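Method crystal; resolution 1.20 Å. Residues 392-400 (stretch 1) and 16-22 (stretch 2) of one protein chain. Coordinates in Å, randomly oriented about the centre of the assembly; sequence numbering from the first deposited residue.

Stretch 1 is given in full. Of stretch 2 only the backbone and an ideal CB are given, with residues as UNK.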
# COMPACT_ATOMS: atom_id res chain seq x y z
N HIS A 392 -0.98 11.25 1.87
CA HIS A 392 -2.37 11.12 2.18
C HIS A 392 -2.92 12.15 3.13
O HIS A 392 -4.10 12.48 3.04
CB HIS A 392 -2.66 9.73 2.78
CG HIS A 392 -2.77 8.65 1.77
ND1 HIS A 392 -3.78 8.62 0.85
CD2 HIS A 392 -2.01 7.54 1.59
CE1 HIS A 392 -3.62 7.52 0.11
NE2 HIS A 392 -2.55 6.84 0.54
N VAL A 393 -2.10 12.61 4.06
CA VAL A 393 -2.59 13.53 5.11
C VAL A 393 -2.37 14.99 4.78
O VAL A 393 -2.72 15.86 5.57
CB VAL A 393 -2.00 13.21 6.50
CG1 VAL A 393 -2.24 11.78 6.89
CG2 VAL A 393 -0.54 13.60 6.63
N SER A 394 -1.81 15.27 3.60
CA SER A 394 -1.52 16.63 3.16
C SER A 394 -2.29 16.99 1.89
O SER A 394 -1.96 18.03 1.26
CB SER A 394 -0.04 16.77 2.94
OG SER A 394 0.38 15.89 1.86
N GLY A 395 -3.23 16.17 1.47
CA GLY A 395 -3.98 16.44 0.28
C GLY A 395 -3.19 16.22 -1.01
O GLY A 395 -3.65 16.68 -2.05
N ASN A 396 -2.10 15.47 -0.97
CA ASN A 396 -1.29 15.27 -2.13
C ASN A 396 -1.53 13.93 -2.83
O ASN A 396 -0.91 13.69 -3.88
CB ASN A 396 0.21 15.40 -1.80
CG ASN A 396 0.66 16.83 -1.68
OD1 ASN A 396 1.01 17.32 -0.55
ND2 ASN A 396 0.68 17.51 -2.76
N PHE A 397 -2.32 13.04 -2.24
CA PHE A 397 -2.59 11.74 -2.85
C PHE A 397 -3.87 11.89 -3.69
O PHE A 397 -4.96 11.92 -3.15
CB PHE A 397 -2.68 10.66 -1.82
CG PHE A 397 -2.53 9.26 -2.41
CD1 PHE A 397 -3.53 8.68 -3.13
CD2 PHE A 397 -1.37 8.56 -2.24
CE1 PHE A 397 -3.36 7.36 -3.66
CE2 PHE A 397 -1.22 7.26 -2.71
CZ PHE A 397 -2.21 6.70 -3.45
N LYS A 398 -3.70 12.11 -4.98
CA LYS A 398 -4.79 12.46 -5.89
C LYS A 398 -4.86 11.49 -7.04
O LYS A 398 -3.87 10.87 -7.41
CB LYS A 398 -4.60 13.87 -6.43
CG LYS A 398 -4.54 14.96 -5.39
CD LYS A 398 -4.47 16.33 -6.05
CE LYS A 398 -4.48 17.50 -5.03
NZ LYS A 398 -4.29 18.77 -5.66
N PHE A 399 -6.05 11.39 -7.65
CA PHE A 399 -6.25 10.60 -8.85
C PHE A 399 -6.24 11.51 -10.07
O PHE A 399 -7.07 12.44 -10.16
CB PHE A 399 -7.58 9.85 -8.81
CG PHE A 399 -7.67 8.71 -7.85
CD1 PHE A 399 -6.69 8.39 -6.92
CD2 PHE A 399 -8.80 7.91 -7.87
CE1 PHE A 399 -6.86 7.30 -6.06
CE2 PHE A 399 -9.01 6.86 -6.99
CZ PHE A 399 -8.02 6.53 -6.10
N TYR A 400 -5.33 11.28 -10.98
CA TYR A 400 -5.19 12.06 -12.22
C TYR A 400 -5.71 11.23 -13.38
O TYR A 400 -5.10 10.26 -13.80
CB TYR A 400 -3.69 12.42 -12.46
CG TYR A 400 -3.10 13.31 -11.41
CD1 TYR A 400 -2.55 12.82 -10.23
CD2 TYR A 400 -3.12 14.70 -11.57
CE1 TYR A 400 -2.03 13.67 -9.28
CE2 TYR A 400 -2.58 15.54 -10.63
CZ TYR A 400 -2.05 15.03 -9.47
OH TYR A 400 -1.56 15.90 -8.54
N UNK A 16 -12.61 17.83 -4.45
CA UNK A 16 -12.22 18.45 -3.19
C UNK A 16 -11.43 17.45 -2.36
O UNK A 16 -12.01 16.48 -1.91
CB UNK A 16 -13.45 18.95 -2.42
N UNK A 17 -10.14 17.66 -2.18
CA UNK A 17 -9.29 16.81 -1.35
C UNK A 17 -9.13 17.45 0.03
O UNK A 17 -8.86 18.65 0.16
CB UNK A 17 -7.93 16.59 -2.01
N UNK A 18 -9.29 16.64 1.05
CA UNK A 18 -9.00 17.06 2.40
C UNK A 18 -7.51 17.18 2.58
O UNK A 18 -6.70 16.45 1.97
CB UNK A 18 -9.59 16.09 3.42
N UNK A 19 -7.14 18.11 3.46
CA UNK A 19 -5.79 18.26 3.99
C UNK A 19 -5.88 18.03 5.48
O UNK A 19 -6.18 18.94 6.26
CB UNK A 19 -5.19 19.63 3.67
N UNK A 20 -5.72 16.77 5.88
CA UNK A 20 -5.89 16.37 7.27
C UNK A 20 -4.96 17.11 8.19
O UNK A 20 -5.37 17.56 9.28
CB UNK A 20 -5.67 14.86 7.42
N UNK A 21 -3.72 17.30 7.80
CA UNK A 21 -2.78 18.02 8.62
C UNK A 21 -3.23 19.46 8.87
O UNK A 21 -3.06 19.96 9.98
CB UNK A 21 -1.40 18.00 7.96
N UNK A 22 -3.82 20.07 7.86
CA UNK A 22 -4.35 21.44 8.03
C UNK A 22 -5.53 21.43 8.96
O UNK A 22 -5.66 22.32 9.82
CB UNK A 22 -4.75 22.05 6.69

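Position 16 has nothing of stretch 1 within 5.5 Å of its ideal CB, so this contact sets no rule for it. It is Thr-16, which takes no part.

At position 17 CA-to-CB points toward stretch 1, yet the ideal CB still lies 4.3 Å from Gly-395 O and 4.7 Å from Lys-398 CE. There is space to fill. Beyond it run the extended backbone of Phe-397 to Phe-399, with the Phe-399 N available as a donor, and the aliphatic chain of Lys-398. A long side chain, flat or apolar along its length and with an acceptor at its end, would suit; a short one would leave the amide unreached. The residue is Tyr-17, with chi1 in the m well. Phe-399 N donates to Tyr-17 OH at 3.0 Å and an almost straight 175°, while Lys-398 CG sits over one ring face, 3.7 Å from the centroid and 9° off the normal, a CH-pi contact. A water lies 2.5 Å from Tyr-17 OH and donates to Phe-399 O at 2.7 Å, so the hydroxyl takes the amide of Phe-399 directly and reaches its carbonyl through the water.

Position 18 points sideways with no partner near its CB, and many side chains would do. Its backbone matters more: Gly-395 CA comes within 3.2 Å of the position 18 O, and an ideal CB on Gly-395 would lie only 3.1 Å from that oxygen. Arg-18 leads its end away. Its O accepts from a second water, which also donates to His-392 O and accepts from the N of position 20.

Position 19 points sideways beside Ser-394 and Gly-395, just ahead of the helical phi/psi values of 20 to 22. Asn, Asp, Ser or Thr would suit such a start, since each can cap a free amide. Asn-19 does so: the N of position 22 donates to Asn-19 OD1 at 3.1 Å. The same OD1 packs 3.6 Å from Ser-394 CA.

Position 20 points toward stretch 1, its ideal CB 3.6 Å from Val-393 O, with the Val-393 methyls nearby. An aliphatic chain fits. Leu-20 places CD2 4.1 Å from Val-393 CG1.

Position 21 also points toward stretch 1, but its ideal CB is already 3.5 Å from Val-393 O, and a small residue satisfies this contact. Ala-21 lets its backbone do the bonding: Ala-21 N donates to Val-393 O at 2.8 Å and 165°, tying the first turn of the helix to stretch 1.

Position 22 points sideways into space free of stretch 1, tolerating many residues. Gln-22 contributes its capped amide.

Stretch 2 (16-22) TYRNLAQ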
# COMPACT_ATOMS: atom_id res chain seq x y z
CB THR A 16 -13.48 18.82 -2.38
OG1 THR A 16 -14.26 19.73 -3.11
CG2 THR A 16 -13.11 19.47 -1.02
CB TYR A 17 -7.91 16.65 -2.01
CG TYR A 17 -7.99 15.69 -3.19
CD1 TYR A 17 -8.41 16.10 -4.46
CD2 TYR A 17 -7.67 14.35 -3.03
CE1 TYR A 17 -8.52 15.24 -5.50
CE2 TYR A 17 -7.78 13.46 -4.10
CZ TYR A 17 -8.21 13.89 -5.33
OH TYR A 17 -8.31 12.98 -6.36
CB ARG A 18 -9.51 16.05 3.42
CG ARG A 18 -11.00 15.92 3.46
CD ARG A 18 -11.51 14.82 4.38
NE ARG A 18 -11.14 15.07 5.77
CZ ARG A 18 -11.46 14.25 6.77
NH1 ARG A 18 -12.05 13.10 6.50
NH2 ARG A 18 -11.16 14.55 8.01
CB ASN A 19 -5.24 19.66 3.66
CG ASN A 19 -3.79 19.85 4.08
OD1 ASN A 19 -3.29 19.18 4.98
ND2 ASN A 19 -3.10 20.80 3.42
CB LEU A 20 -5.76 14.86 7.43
CG LEU A 20 -5.90 14.33 8.82
CD1 LEU A 20 -7.26 14.60 9.44
CD2 LEU A 20 -5.68 12.79 8.81
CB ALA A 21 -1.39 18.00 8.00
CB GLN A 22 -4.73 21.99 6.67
CG GLN A 22 -5.17 23.42 6.68
CD GLN A 22 -5.41 23.86 5.22
OE1 GLN A 22 -6.31 23.36 4.53
NE2 GLN A 22 -4.55 24.70 4.72
O HOH W 1 -9.12 13.49 -8.67
O HOH W 2 -5.29 14.88 3.63
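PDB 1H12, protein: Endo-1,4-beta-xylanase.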